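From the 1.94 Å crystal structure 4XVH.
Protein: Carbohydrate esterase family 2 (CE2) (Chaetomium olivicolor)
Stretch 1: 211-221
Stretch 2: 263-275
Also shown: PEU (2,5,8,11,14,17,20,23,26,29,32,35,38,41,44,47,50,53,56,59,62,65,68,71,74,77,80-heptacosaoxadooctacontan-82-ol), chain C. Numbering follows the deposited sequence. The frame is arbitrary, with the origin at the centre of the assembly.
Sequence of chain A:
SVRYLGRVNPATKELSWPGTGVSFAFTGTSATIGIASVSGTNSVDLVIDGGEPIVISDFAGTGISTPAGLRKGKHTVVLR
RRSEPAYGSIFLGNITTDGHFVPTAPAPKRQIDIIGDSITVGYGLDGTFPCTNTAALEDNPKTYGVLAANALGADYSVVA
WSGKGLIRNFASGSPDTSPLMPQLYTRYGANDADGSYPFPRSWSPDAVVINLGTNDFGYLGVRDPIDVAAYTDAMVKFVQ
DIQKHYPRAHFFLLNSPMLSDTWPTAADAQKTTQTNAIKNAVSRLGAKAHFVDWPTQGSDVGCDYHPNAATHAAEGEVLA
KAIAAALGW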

# COMPACT_ATOMS: atom_id res chain seq x y z
N ASN A 211 1.57 -3.88 -8.55
CA ASN A 211 2.38 -2.89 -9.24
C ASN A 211 3.87 -3.10 -8.89
O ASN A 211 4.39 -2.53 -7.92
CB ASN A 211 1.91 -1.49 -8.84
CG ASN A 211 2.66 -0.37 -9.55
OD1 ASN A 211 3.75 -0.55 -10.11
ND2 ASN A 211 2.08 0.82 -9.49
N LEU A 212 4.54 -3.91 -9.70
CA LEU A 212 5.92 -4.26 -9.45
C LEU A 212 6.70 -4.30 -10.76
O LEU A 212 6.16 -4.72 -11.80
CB LEU A 212 6.02 -5.63 -8.78
CG LEU A 212 5.48 -5.74 -7.35
CD1 LEU A 212 5.41 -7.23 -7.00
CD2 LEU A 212 6.44 -5.00 -6.40
N GLY A 213 7.96 -3.89 -10.70
CA GLY A 213 8.81 -3.93 -11.89
C GLY A 213 9.69 -2.69 -11.99
O GLY A 213 10.69 -2.70 -12.68
N THR A 214 9.30 -1.61 -11.33
CA THR A 214 10.14 -0.41 -11.36
C THR A 214 11.55 -0.78 -10.87
O THR A 214 12.54 -0.44 -11.51
CB THR A 214 9.56 0.71 -10.51
OG1 THR A 214 8.27 1.04 -11.01
CG2 THR A 214 10.48 1.96 -10.55
N ASN A 215 11.65 -1.48 -9.75
CA ASN A 215 12.96 -1.89 -9.25
C ASN A 215 13.63 -2.99 -10.08
O ASN A 215 14.87 -2.98 -10.26
CB ASN A 215 12.82 -2.32 -7.78
CG ASN A 215 12.39 -1.15 -6.89
OD1 ASN A 215 13.06 -0.14 -6.86
ND2 ASN A 215 11.25 -1.28 -6.24
N ASP A 216 12.84 -3.93 -10.60
CA ASP A 216 13.40 -5.04 -11.37
C ASP A 216 14.15 -4.52 -12.60
O ASP A 216 15.21 -5.04 -13.01
CB ASP A 216 12.28 -6.01 -11.80
CG ASP A 216 11.47 -6.52 -10.61
OD1 ASP A 216 10.77 -5.71 -10.00
OD2 ASP A 216 11.57 -7.73 -10.30
N PHE A 217 13.58 -3.47 -13.21
CA PHE A 217 14.12 -2.96 -14.46
C PHE A 217 15.39 -2.11 -14.27
O PHE A 217 16.16 -1.93 -15.20
CB PHE A 217 13.05 -2.17 -15.19
CG PHE A 217 12.27 -3.02 -16.17
CD1 PHE A 217 11.25 -3.85 -15.73
CD2 PHE A 217 12.59 -3.02 -17.50
CE1 PHE A 217 10.56 -4.65 -16.65
CE2 PHE A 217 11.89 -3.80 -18.41
CZ PHE A 217 10.87 -4.61 -17.98
N GLY A 218 15.62 -1.61 -13.07
CA GLY A 218 16.86 -0.87 -12.83
C GLY A 218 18.09 -1.73 -13.06
O GLY A 218 18.13 -2.88 -12.59
N TYR A 219 19.10 -1.20 -13.75
CA TYR A 219 20.31 -1.97 -14.00
C TYR A 219 21.57 -1.12 -14.20
O TYR A 219 22.69 -1.60 -13.96
CB TYR A 219 20.12 -2.88 -15.22
CG TYR A 219 20.23 -2.14 -16.54
CD1 TYR A 219 19.12 -1.54 -17.14
CD2 TYR A 219 21.46 -2.00 -17.17
CE1 TYR A 219 19.25 -0.84 -18.33
CE2 TYR A 219 21.60 -1.31 -18.35
CZ TYR A 219 20.51 -0.72 -18.93
OH TYR A 219 20.69 -0.04 -20.10
N LEU A 220 21.38 0.12 -14.67
CA LEU A 220 22.49 0.89 -15.24
C LEU A 220 23.69 0.99 -14.31
O LEU A 220 23.56 1.46 -13.18
CB LEU A 220 22.02 2.29 -15.62
CG LEU A 220 23.13 3.18 -16.21
CD1 LEU A 220 23.48 2.73 -17.62
CD2 LEU A 220 22.69 4.64 -16.17
N GLY A 221 24.83 0.49 -14.78
CA GLY A 221 26.09 0.58 -14.06
C GLY A 221 26.26 -0.40 -12.91
O GLY A 221 27.29 -0.42 -12.23
N TRP A 263 14.85 6.48 -20.83
CA TRP A 263 15.87 6.28 -19.81
C TRP A 263 15.94 4.80 -19.47
O TRP A 263 14.91 4.13 -19.40
CB TRP A 263 15.55 7.08 -18.54
CG TRP A 263 16.42 6.67 -17.36
CD1 TRP A 263 16.20 5.63 -16.47
CD2 TRP A 263 17.66 7.26 -16.97
NE1 TRP A 263 17.23 5.55 -15.57
CE2 TRP A 263 18.13 6.55 -15.84
CE3 TRP A 263 18.40 8.34 -17.46
CZ2 TRP A 263 19.32 6.89 -15.20
CZ3 TRP A 263 19.58 8.67 -16.82
CH2 TRP A 263 20.03 7.95 -15.70
N PRO A 264 17.17 4.29 -19.23
CA PRO A 264 18.48 4.97 -19.36
C PRO A 264 18.86 5.27 -20.81
O PRO A 264 19.62 6.21 -21.08
CB PRO A 264 19.47 3.96 -18.79
CG PRO A 264 18.68 2.92 -18.08
CD PRO A 264 17.29 2.93 -18.68
N THR A 265 18.37 4.44 -21.72
CA THR A 265 18.66 4.60 -23.13
C THR A 265 17.38 4.32 -23.91
O THR A 265 16.48 3.66 -23.40
CB THR A 265 19.80 3.64 -23.65
OG1 THR A 265 19.36 2.27 -23.64
CG2 THR A 265 21.09 3.78 -22.82
N ALA A 266 17.31 4.82 -25.13
CA ALA A 266 16.17 4.57 -26.00
C ALA A 266 16.10 3.09 -26.36
O ALA A 266 15.02 2.50 -26.42
CB ALA A 266 16.27 5.42 -27.26
N ALA A 267 17.27 2.49 -26.57
CA ALA A 267 17.37 1.07 -26.92
C ALA A 267 16.71 0.15 -25.89
O ALA A 267 16.11 -0.86 -26.25
CB ALA A 267 18.82 0.69 -27.10
N ASP A 268 16.86 0.48 -24.61
CA ASP A 268 16.28 -0.31 -23.54
C ASP A 268 14.76 -0.35 -23.64
O ASP A 268 14.15 -1.33 -23.23
CB ASP A 268 16.66 0.26 -22.17
CG ASP A 268 18.07 -0.12 -21.73
OD1 ASP A 268 18.39 -1.33 -21.69
OD2 ASP A 268 18.84 0.81 -21.40
N ALA A 269 14.16 0.73 -24.15
CA ALA A 269 12.70 0.89 -24.21
C ALA A 269 12.01 0.28 -23.00
O ALA A 269 11.11 -0.55 -23.13
CB ALA A 269 12.12 0.27 -25.50
N GLN A 270 12.44 0.68 -21.80
CA GLN A 270 12.03 -0.03 -20.60
C GLN A 270 10.49 -0.10 -20.38
O GLN A 270 9.95 -1.16 -20.01
CB GLN A 270 12.71 0.60 -19.37
CG GLN A 270 14.20 0.38 -19.34
CD GLN A 270 14.75 0.55 -17.94
OE1 GLN A 270 14.23 1.35 -17.14
NE2 GLN A 270 15.78 -0.21 -17.62
N LYS A 271 9.79 1.01 -20.64
CA LYS A 271 8.35 1.08 -20.38
C LYS A 271 7.56 0.19 -21.34
O LYS A 271 6.66 -0.55 -20.94
CB LYS A 271 7.86 2.52 -20.49
CG LYS A 271 6.37 2.71 -20.18
CD LYS A 271 5.93 2.10 -18.84
CE LYS A 271 4.52 2.58 -18.43
NZ LYS A 271 4.55 4.00 -17.99
N THR A 272 7.88 0.26 -22.61
CA THR A 272 7.26 -0.64 -23.59
C THR A 272 7.62 -2.10 -23.27
O THR A 272 6.76 -2.97 -23.32
CB THR A 272 7.69 -0.27 -25.00
OG1 THR A 272 7.16 1.03 -25.30
CG2 THR A 272 7.20 -1.29 -26.05
N THR A 273 8.88 -2.36 -22.95
CA THR A 273 9.31 -3.73 -22.61
C THR A 273 8.50 -4.28 -21.41
O THR A 273 8.01 -5.42 -21.46
CB THR A 273 10.81 -3.78 -22.31
OG1 THR A 273 11.55 -3.35 -23.46
CG2 THR A 273 11.25 -5.21 -21.97
N GLN A 274 8.36 -3.48 -20.35
CA GLN A 274 7.57 -3.90 -19.18
C GLN A 274 6.11 -4.09 -19.55
O GLN A 274 5.46 -5.02 -19.08
CB GLN A 274 7.64 -2.89 -18.04
CG GLN A 274 6.96 -3.42 -16.75
CD GLN A 274 6.53 -2.32 -15.80
OE1 GLN A 274 6.32 -1.17 -16.21
NE2 GLN A 274 6.39 -2.67 -14.51
N THR A 275 5.60 -3.19 -20.38
CA THR A 275 4.20 -3.21 -20.73
C THR A 275 3.87 -4.48 -21.48
O THR A 275 2.91 -5.18 -21.15
CB THR A 275 3.83 -1.99 -21.57
OG1 THR A 275 4.00 -0.83 -20.75
CG2 THR A 275 2.38 -2.09 -22.05
CAA PEU C . 14.30 0.82 11.78
OAB PEU C . 15.24 1.35 10.84
CAC PEU C . 16.44 0.50 10.68
CAD PEU C . 17.60 0.91 9.70
OAE PEU C . 18.21 2.18 10.02
CAF PEU C . 17.31 3.33 9.92
CAG PEU C . 16.85 3.87 8.56
OAH PEU C . 16.22 2.97 7.63
CAI PEU C . 15.70 3.69 6.48
CAJ PEU C . 15.27 2.76 5.34
OAK PEU C . 14.70 3.51 4.24
CAL PEU C . 14.73 2.71 3.04
CAM PEU C . 14.17 3.41 1.81
OAN PEU C . 14.54 2.52 0.73
CAO PEU C . 14.22 3.01 -0.59
CAP PEU C . 15.19 2.15 -1.37
OAQ PEU C . 15.41 2.15 -2.80
CAR PEU C . 15.72 3.41 -3.47
CAS PEU C . 14.62 4.45 -3.78
OAT PEU C . 13.59 3.97 -4.73
CAU PEU C . 12.79 2.83 -4.29
CAV PEU C . 11.77 2.40 -5.37
OAW PEU C . 10.89 1.29 -5.03
O HOH W 1 4.70 -1.44 -12.60

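The two stretches run antiparallel: Gly-213 lies nearest Gln-274, Phe-217 nearest Gln-270, and Leu-220 nearest Pro-264, with CA atoms 7.0 to 7.4 Å apart. Stretch 1 passes from loop through a short, weakly bonded helical turn and back to loop; stretch 2 enters as loop, makes a type I turn from Ala-266 to Ala-269, and begins a helix at Gln-270. Together they bury 494 Å².

Phe-217 is the largest contributor. Its CA-to-CB bond points toward the helix, and with a chi1 of -92°, outside the usual wells, and chi2 near 80°, the ring reaches it, Phe-217 CD2 lying 4.1 Å from Gln-270 CB and Phe-217 CZ 3.7 Å from Gln-274 CB. Phe-217 CZ comes within 3.6 Å of Gln-274 CA, while CG2 of Thr-273 meets the ring edge, 3.9 Å from Phe-217 CE2. Thr-273 can offer its methyl because its m rotamer turns the hydroxyl back to its own helix, where OG1 donates to Ala-269 O at 2.9 Å.

Two glutamines reach from successive turns of this helix to backbone carbonyls. Gln-270, m at chi1 and t at chi2, brings NE2 to 3.0 Å from Phe-217 O; Gln-274, t at both, places NE2 3.4 Å from Leu-212 O. Both bonds are weak, with N-H...O angles of 124° and 128°, but a long side chain ending in an amide suits the task, since it spans the gap and still supplies a donor. Gln-274 NE2 also donates, at 2.8 Å, to a water that also lies 2.8 Å from Asn-211 OD1. Gly-213 makes room here: an ideal CB would lie 2.5 Å from Gln-274 NE2, and its phi of 140° and psi of -21° would also press that CB against the preceding carbonyl.

Tyr-219 starts sideways, but its p rotamer carries the phenol across to Asp-268. Its OH donates to Asp-268 OD2 in a very short bond of 2.4 Å. The CA-to-CB bond of Asp-268 points toward stretch 1, and chi1 is m; the same OD2 accepts from Thr-265 OG1 at 2.7 Å. Thr-265, in the p rotamer, uses that OG1 to accept from Asp-268 N at 3.2 Å as well, so a hydroxyl that both gives and receives braces the carboxylate that receives the tyrosine.

Beyond this polar cluster the contact becomes apolar. Pro-264, preceded by a cis peptide bond, presents CG at 3.8 Å from Tyr-219 CE1 and 4.2 Å from Leu-220 CB. Leu-220, t at chi1 and p at chi2, extends CD2 to 4.2 Å from Trp-263 CZ2, closing this more exposed end with hydrocarbon.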